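Local structure of type II restriction enzyme BsoBI (Geobacillus stearothermophilus, 1DC1) at residues I115-Y118 against L119-G123. The protein recognises the degenerate double-stranded DNA sequence 5'-CYCGRG-3' as a homodimeric type II restriction endonuclease and cleaves it after the first cytosine. Numbering follows the deposited sequence.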
ATOM      1  N   ILE D 115     -19.504  19.865   3.796  1.00 15.89           N
ATOM      2  CA  ILE D 115     -18.296  19.913   4.650  1.00 15.49           C
ATOM      3  C   ILE D 115     -17.912  18.521   5.190  1.00 14.83           C
ATOM      4  O   ILE D 115     -16.744  18.174   5.199  1.00 12.54           O
ATOM      5  CB  ILE D 115     -18.432  20.923   5.883  1.00 12.54           C
ATOM      6  CG1 ILE D 115     -18.876  22.346   5.423  1.00 14.39           C
ATOM      7  CG2 ILE D 115     -17.109  21.017   6.590  1.00 11.09           C
ATOM      8  CD1 ILE D 115     -18.152  22.917   4.220  1.00 10.31           C
ATOM      9  N   PHE D 116     -18.898  17.749   5.642  1.00 13.24           N
ATOM     10  CA  PHE D 116     -18.705  16.399   6.160  1.00 13.37           C
ATOM     11  C   PHE D 116     -18.137  15.507   5.029  1.00 16.76           C
ATOM     12  O   PHE D 116     -17.216  14.724   5.273  1.00 13.06           O
ATOM     13  CB  PHE D 116     -20.041  15.796   6.646  1.00 16.67           C
ATOM     14  CG  PHE D 116     -20.569  16.393   7.932  1.00 13.93           C
ATOM     15  CD1 PHE D 116     -19.836  17.348   8.663  1.00 16.50           C
ATOM     16  CD2 PHE D 116     -21.806  16.000   8.417  1.00 14.94           C
ATOM     17  CE1 PHE D 116     -20.341  17.909   9.868  1.00 17.77           C
ATOM     18  CE2 PHE D 116     -22.319  16.549   9.619  1.00 14.44           C
ATOM     19  CZ  PHE D 116     -21.591  17.498  10.336  1.00 13.69           C
ATOM     20  N   ARG D 117     -18.682  15.618   3.805  1.00 13.76           N
ATOM     21  CA  ARG D 117     -18.176  14.803   2.701  1.00 15.78           C
ATOM     22  C   ARG D 117     -16.801  15.239   2.275  1.00 15.06           C
ATOM     23  O   ARG D 117     -15.947  14.407   1.977  1.00 12.01           O
ATOM     24  CB  ARG D 117     -19.143  14.804   1.535  1.00 13.98           C
ATOM     25  CG  ARG D 117     -20.263  13.824   1.860  1.00 14.43           C
ATOM     26  CD  ARG D 117     -21.538  13.812   0.939  1.00 18.46           C
ATOM     27  NE  ARG D 117     -22.385  12.706   1.427  1.00 17.24           N
ATOM     28  CZ  ARG D 117     -22.201  11.425   1.107  1.00 14.09           C
ATOM     29  NH1 ARG D 117     -21.215  11.063   0.284  1.00 14.86           N
ATOM     30  NH2 ARG D 117     -22.952  10.505   1.680  1.00 16.91           N
ATOM     31  N   TYR D 118     -16.580  16.547   2.266  1.00 11.47           N
ATOM     32  CA  TYR D 118     -15.280  17.077   1.895  1.00 12.32           C
ATOM     33  C   TYR D 118     -14.184  16.512   2.884  1.00 16.33           C
ATOM     34  O   TYR D 118     -13.119  16.079   2.446  1.00 14.26           O
ATOM     35  CB  TYR D 118     -15.373  18.607   1.918  1.00 12.02           C
ATOM     36  CG  TYR D 118     -14.049  19.258   1.838  1.00 13.34           C
ATOM     37  CD1 TYR D 118     -13.408  19.411   0.614  1.00 12.64           C
ATOM     38  CD2 TYR D 118     -13.403  19.709   3.010  1.00 13.30           C
ATOM     39  CE1 TYR D 118     -12.142  20.014   0.553  1.00 14.28           C
ATOM     40  CE2 TYR D 118     -12.165  20.303   2.950  1.00 11.25           C
ATOM     41  CZ  TYR D 118     -11.542  20.460   1.737  1.00 12.80           C
ATOM     42  OH  TYR D 118     -10.343  21.119   1.705  1.00 17.15           O
ATOM     43  N   LEU D 119     -14.482  16.471   4.190  1.00 12.90           N
ATOM     44  CA  LEU D 119     -13.546  15.964   5.214  1.00 13.65           C
ATOM     45  C   LEU D 119     -13.374  14.444   5.140  1.00 14.30           C
ATOM     46  O   LEU D 119     -12.267  13.915   5.244  1.00 12.62           O
ATOM     47  CB  LEU D 119     -14.026  16.357   6.635  1.00 14.35           C
ATOM     48  CG  LEU D 119     -13.783  17.823   7.070  1.00 20.64           C
ATOM     49  CD1 LEU D 119     -14.718  18.212   8.245  1.00 22.45           C
ATOM     50  CD2 LEU D 119     -12.296  17.996   7.446  1.00 14.50           C
ATOM     51  N   LEU D 120     -14.483  13.740   5.015  1.00 11.73           N
ATOM     52  CA  LEU D 120     -14.421  12.311   4.896  1.00 12.09           C
ATOM     53  C   LEU D 120     -13.463  11.895   3.753  1.00 10.74           C
ATOM     54  O   LEU D 120     -12.648  11.005   3.952  1.00 11.22           O
ATOM     55  CB  LEU D 120     -15.820  11.750   4.614  1.00 12.39           C
ATOM     56  CG  LEU D 120     -15.862  10.223   4.459  1.00 12.37           C
ATOM     57  CD1 LEU D 120     -15.535   9.639   5.858  1.00 10.11           C
ATOM     58  CD2 LEU D 120     -17.236   9.743   3.884  1.00 11.14           C
ATOM     59  N   PHE D 121     -13.597  12.497   2.560  1.00 10.96           N
ATOM     60  CA  PHE D 121     -12.709  12.129   1.447  1.00 14.52           C
ATOM     61  C   PHE D 121     -11.289  12.717   1.626  1.00 13.53           C
ATOM     62  O   PHE D 121     -10.300  12.071   1.284  1.00 13.90           O
ATOM     63  CB  PHE D 121     -13.337  12.524   0.084  1.00 19.43           C
ATOM     64  CG  PHE D 121     -14.633  11.782  -0.232  1.00 14.05           C
ATOM     65  CD1 PHE D 121     -14.749  10.417   0.004  1.00 21.36           C
ATOM     66  CD2 PHE D 121     -15.743  12.465  -0.637  1.00 15.15           C
ATOM     67  CE1 PHE D 121     -15.971   9.759  -0.145  1.00 21.49           C
ATOM     68  CE2 PHE D 121     -16.954  11.821  -0.789  1.00 16.01           C
ATOM     69  CZ  PHE D 121     -17.079  10.477  -0.542  1.00 14.79           C
ATOM     70  N   GLN D 122     -11.179  13.914   2.199  1.00 13.34           N
ATOM     71  CA  GLN D 122      -9.865  14.534   2.455  1.00 11.68           C
ATOM     72  C   GLN D 122      -9.067  13.676   3.483  1.00 10.45           C
ATOM     73  O   GLN D 122      -7.855  13.722   3.529  1.00 12.78           O
ATOM     74  CB  GLN D 122     -10.049  15.966   2.980  1.00  9.44           C
ATOM     75  CG  GLN D 122     -10.261  16.981   1.861  1.00 11.09           C
ATOM     76  CD  GLN D 122      -8.973  17.309   1.097  1.00 14.10           C
ATOM     77  OE1 GLN D 122      -8.892  17.173  -0.132  1.00 18.40           O
ATOM     78  NE2 GLN D 122      -7.962  17.745   1.821  1.00 17.76           N
ATOM     79  N   GLY D 123      -9.756  12.900   4.313  1.00 12.51           N
ATOM     80  CA  GLY D 123      -9.053  12.052   5.256  1.00  9.69           C
ATOM     81  C   GLY D 123      -8.155  11.049   4.542  1.00 14.02           C
ATOM     82  O   GLY D 123      -7.110  10.662   5.055  1.00 11.93           O
TER
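Gln122 lays its CG over one face of the Tyr118 ring in a CH-pi contact, 3.8 Å from the ring centroid, 16° off the normal and displaced toward the rim. With CG anti to the backbone N (chi1 168°), the Tyr118 ring lies beside its own carbonyl carbon, on the side where Gln122 follows one turn later. The bend of Gln122 at chi2 carries its amide out near the hydroxyl end, in a plane only 7° from that of the ring. Apolar packing joins Ile115 CG2 to Leu119 CD1 at 4.0 Å. Four i to i+4 backbone hydrogen bonds join these turns of the long helix 110-152, from Leu119 N to Ile115 O (3.0 Å) through to Gln122 N to Tyr118 O (2.9 Å). Tyr118, Leu119 and Gln122 pack against helix 21-53, while Phe116 and Leu119 meet Leu119 and Phe116 of the second subunit, which places this part of the helix in the dimer interface. The Arg117 guanidinium finds polar partners outside these turns: NE forms a salt bridge with Glu113, NH1 a hydrogen bond with Ser39 of the second subunit, and Phe102 adds a cation-pi contact. Phe121 CZ approaches it obliquely, 4.3 Å from Arg117 NH1, and Phe121 CD2 rests 3.3 Å from Arg117 O, the oxygen that accepts the Phe121 N-H.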